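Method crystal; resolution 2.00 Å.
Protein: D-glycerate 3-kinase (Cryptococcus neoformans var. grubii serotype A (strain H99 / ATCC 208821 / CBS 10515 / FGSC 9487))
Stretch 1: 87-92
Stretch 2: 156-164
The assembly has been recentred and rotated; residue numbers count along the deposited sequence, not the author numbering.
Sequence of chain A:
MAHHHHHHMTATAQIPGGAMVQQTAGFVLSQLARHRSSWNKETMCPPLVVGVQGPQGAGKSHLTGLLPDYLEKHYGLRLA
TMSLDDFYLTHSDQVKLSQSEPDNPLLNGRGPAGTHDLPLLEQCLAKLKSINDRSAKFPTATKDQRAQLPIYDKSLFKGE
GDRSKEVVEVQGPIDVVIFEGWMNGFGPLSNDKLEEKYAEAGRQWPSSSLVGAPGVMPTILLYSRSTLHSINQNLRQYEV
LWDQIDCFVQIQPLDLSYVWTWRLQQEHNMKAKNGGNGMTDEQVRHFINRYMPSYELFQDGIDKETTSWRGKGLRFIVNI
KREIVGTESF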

# COMPACT_ATOMS: atom_id res chain seq x y z
N PHE A 87 -2.82 8.72 -4.38
CA PHE A 87 -1.62 9.43 -4.79
C PHE A 87 -1.10 8.96 -6.16
O PHE A 87 0.05 9.24 -6.51
CB PHE A 87 -0.54 9.27 -3.72
CG PHE A 87 -0.85 10.03 -2.45
CD1 PHE A 87 -1.66 9.48 -1.46
CD2 PHE A 87 -0.32 11.29 -2.24
CE1 PHE A 87 -1.94 10.19 -0.30
CE2 PHE A 87 -0.60 12.01 -1.07
CZ PHE A 87 -1.41 11.45 -0.11
N TYR A 88 -1.92 8.28 -6.95
CA TYR A 88 -1.56 8.05 -8.35
C TYR A 88 -1.26 9.37 -9.06
O TYR A 88 -1.78 10.43 -8.70
CB TYR A 88 -2.69 7.34 -9.09
CG TYR A 88 -2.82 5.84 -8.89
CD1 TYR A 88 -1.73 4.99 -9.02
CD2 TYR A 88 -4.06 5.28 -8.61
CE1 TYR A 88 -1.88 3.63 -8.85
CE2 TYR A 88 -4.22 3.94 -8.45
CZ TYR A 88 -3.14 3.11 -8.57
OH TYR A 88 -3.33 1.76 -8.40
N LEU A 89 -0.41 9.29 -10.09
CA LEU A 89 -0.19 10.41 -10.99
C LEU A 89 -1.52 10.95 -11.50
O LEU A 89 -2.50 10.21 -11.63
CB LEU A 89 0.67 9.99 -12.20
CG LEU A 89 2.09 9.53 -11.89
CD1 LEU A 89 2.70 8.87 -13.15
CD2 LEU A 89 2.91 10.73 -11.41
N THR A 90 -1.54 12.25 -11.80
CA THR A 90 -2.67 12.78 -12.55
C THR A 90 -2.76 12.05 -13.88
O THR A 90 -1.78 11.45 -14.34
CB THR A 90 -2.52 14.29 -12.79
OG1 THR A 90 -1.41 14.51 -13.66
CG2 THR A 90 -2.29 15.04 -11.49
N HIS A 91 -3.94 12.08 -14.50
CA HIS A 91 -4.09 11.41 -15.80
C HIS A 91 -3.08 11.94 -16.81
O HIS A 91 -2.49 11.17 -17.58
CB HIS A 91 -5.51 11.57 -16.33
CG HIS A 91 -5.80 10.76 -17.55
ND1 HIS A 91 -5.76 11.28 -18.83
CD2 HIS A 91 -6.10 9.44 -17.70
CE1 HIS A 91 -6.03 10.33 -19.70
NE2 HIS A 91 -6.24 9.20 -19.04
N SER A 92 -2.87 13.26 -16.84
CA SER A 92 -1.92 13.84 -17.79
C SER A 92 -0.51 13.28 -17.58
O SER A 92 0.18 12.90 -18.54
CB SER A 92 -1.92 15.36 -17.67
OG SER A 92 -1.22 15.92 -18.76
N LEU A 156 -12.79 8.42 -13.69
CA LEU A 156 -12.61 9.47 -14.68
C LEU A 156 -11.89 8.92 -15.91
O LEU A 156 -11.24 7.87 -15.88
CB LEU A 156 -11.85 10.65 -14.09
CG LEU A 156 -12.60 11.29 -12.92
CD1 LEU A 156 -11.75 12.35 -12.22
CD2 LEU A 156 -13.92 11.86 -13.41
N PHE A 157 -12.03 9.64 -17.02
CA PHE A 157 -11.47 9.22 -18.30
C PHE A 157 -11.90 7.79 -18.62
O PHE A 157 -11.09 6.92 -18.96
CB PHE A 157 -9.95 9.38 -18.32
CG PHE A 157 -9.50 10.81 -18.39
CD1 PHE A 157 -9.38 11.46 -19.61
CD2 PHE A 157 -9.25 11.53 -17.22
CE1 PHE A 157 -8.99 12.80 -19.68
CE2 PHE A 157 -8.87 12.86 -17.27
CZ PHE A 157 -8.73 13.50 -18.50
N LYS A 158 -13.21 7.54 -18.46
CA LYS A 158 -13.82 6.26 -18.82
C LYS A 158 -13.17 5.10 -18.08
O LYS A 158 -13.04 4.00 -18.63
CB LYS A 158 -13.77 6.02 -20.33
N GLY A 159 -12.72 5.34 -16.86
CA GLY A 159 -12.15 4.30 -16.03
C GLY A 159 -10.64 4.30 -15.94
O GLY A 159 -10.08 3.53 -15.14
N GLU A 160 -9.94 5.12 -16.74
CA GLU A 160 -8.49 5.17 -16.58
C GLU A 160 -8.09 5.90 -15.30
O GLU A 160 -7.03 5.62 -14.74
CB GLU A 160 -7.85 5.83 -17.79
CG GLU A 160 -8.06 5.04 -19.05
CD GLU A 160 -7.68 5.82 -20.28
OE1 GLU A 160 -7.02 6.87 -20.13
OE2 GLU A 160 -8.03 5.39 -21.39
N GLY A 161 -8.92 6.82 -14.83
CA GLY A 161 -8.68 7.46 -13.55
C GLY A 161 -8.03 8.84 -13.69
O GLY A 161 -7.34 9.14 -14.67
N ASP A 162 -8.25 9.67 -12.68
CA ASP A 162 -7.57 10.95 -12.56
C ASP A 162 -7.74 11.46 -11.13
O ASP A 162 -8.64 11.02 -10.41
CB ASP A 162 -8.12 11.96 -13.57
CG ASP A 162 -7.25 13.19 -13.73
OD1 ASP A 162 -6.09 13.19 -13.29
OD2 ASP A 162 -7.75 14.17 -14.31
N ARG A 163 -6.86 12.38 -10.73
CA ARG A 163 -6.99 13.03 -9.43
C ARG A 163 -8.30 13.80 -9.37
O ARG A 163 -8.66 14.51 -10.31
CB ARG A 163 -5.82 13.98 -9.19
CG ARG A 163 -5.74 14.55 -7.74
CD ARG A 163 -4.36 15.15 -7.46
NE ARG A 163 -3.30 14.17 -7.70
CZ ARG A 163 -2.03 14.48 -7.97
NH1 ARG A 163 -1.67 15.75 -8.04
NH2 ARG A 163 -1.13 13.51 -8.18
N SER A 164 -9.02 13.66 -8.27
CA SER A 164 -10.23 14.45 -8.09
C SER A 164 -9.89 15.89 -7.72
O SER A 164 -8.82 16.20 -7.18
CB SER A 164 -11.11 13.84 -7.00
OG SER A 164 -12.29 14.58 -6.83
O HOH W 1 -3.94 11.39 -7.25
O HOH W 2 -4.70 15.08 -15.53

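The contact centres on His91, which is held by both its backbone and its ring. At the start of a helix the first amide groups have no carbonyl from a preceding turn to bind, and here Asp162 supplies an acceptor: His91 N donates to Asp162 OD1 at 2.7 Å, nearly linearly. The same carboxylate oxygen also accepts a weak bond from its neighbour, Arg163 N to Asp162 OD1 at 2.8 Å, and a water bonded to Ser92 N donates to it, so the next helical amide is tied in indirectly. Aspartate suits the site because its short side chain brings a charged acceptor close to the helix start, although its CA-to-CB bond points sideways.

At the ring, His91 NE2 donates to Glu160 OE1 at 2.7 Å, again almost straight. The carboxylate oxygen lies near the ring plane, where the N-H points, leaving the faces free for packing. Phe157 covers one of them in a face-to-face stack, with centroids 3.7 Å apart and planes only 4° from parallel; flat aromatic rings allow such close contact. Backbone hydrogen bonds to Leu156 O from Gly159 N and Gly161 N fold the intervening loop. Both glycines adopt backbone angles that would jam a CB against the preceding carbonyl oxygen.

Farther along, Arg163 reaches back to the loop before the helix. Its NH2 donates to Tyr88 O at 3.2 Å, while a water accepts from Arg163 NE and donates to Tyr88 O, so one carbonyl receives both a direct and a bridged link. The long arginine side chain supplies reach and several donors, and its flat guanidinium offers a face to Thr90, whose CG2 lies 3.6 Å from Arg163 CZ. Thr90 thus packs its methyl here while its side chain caps the helix, combining both roles in one small residue.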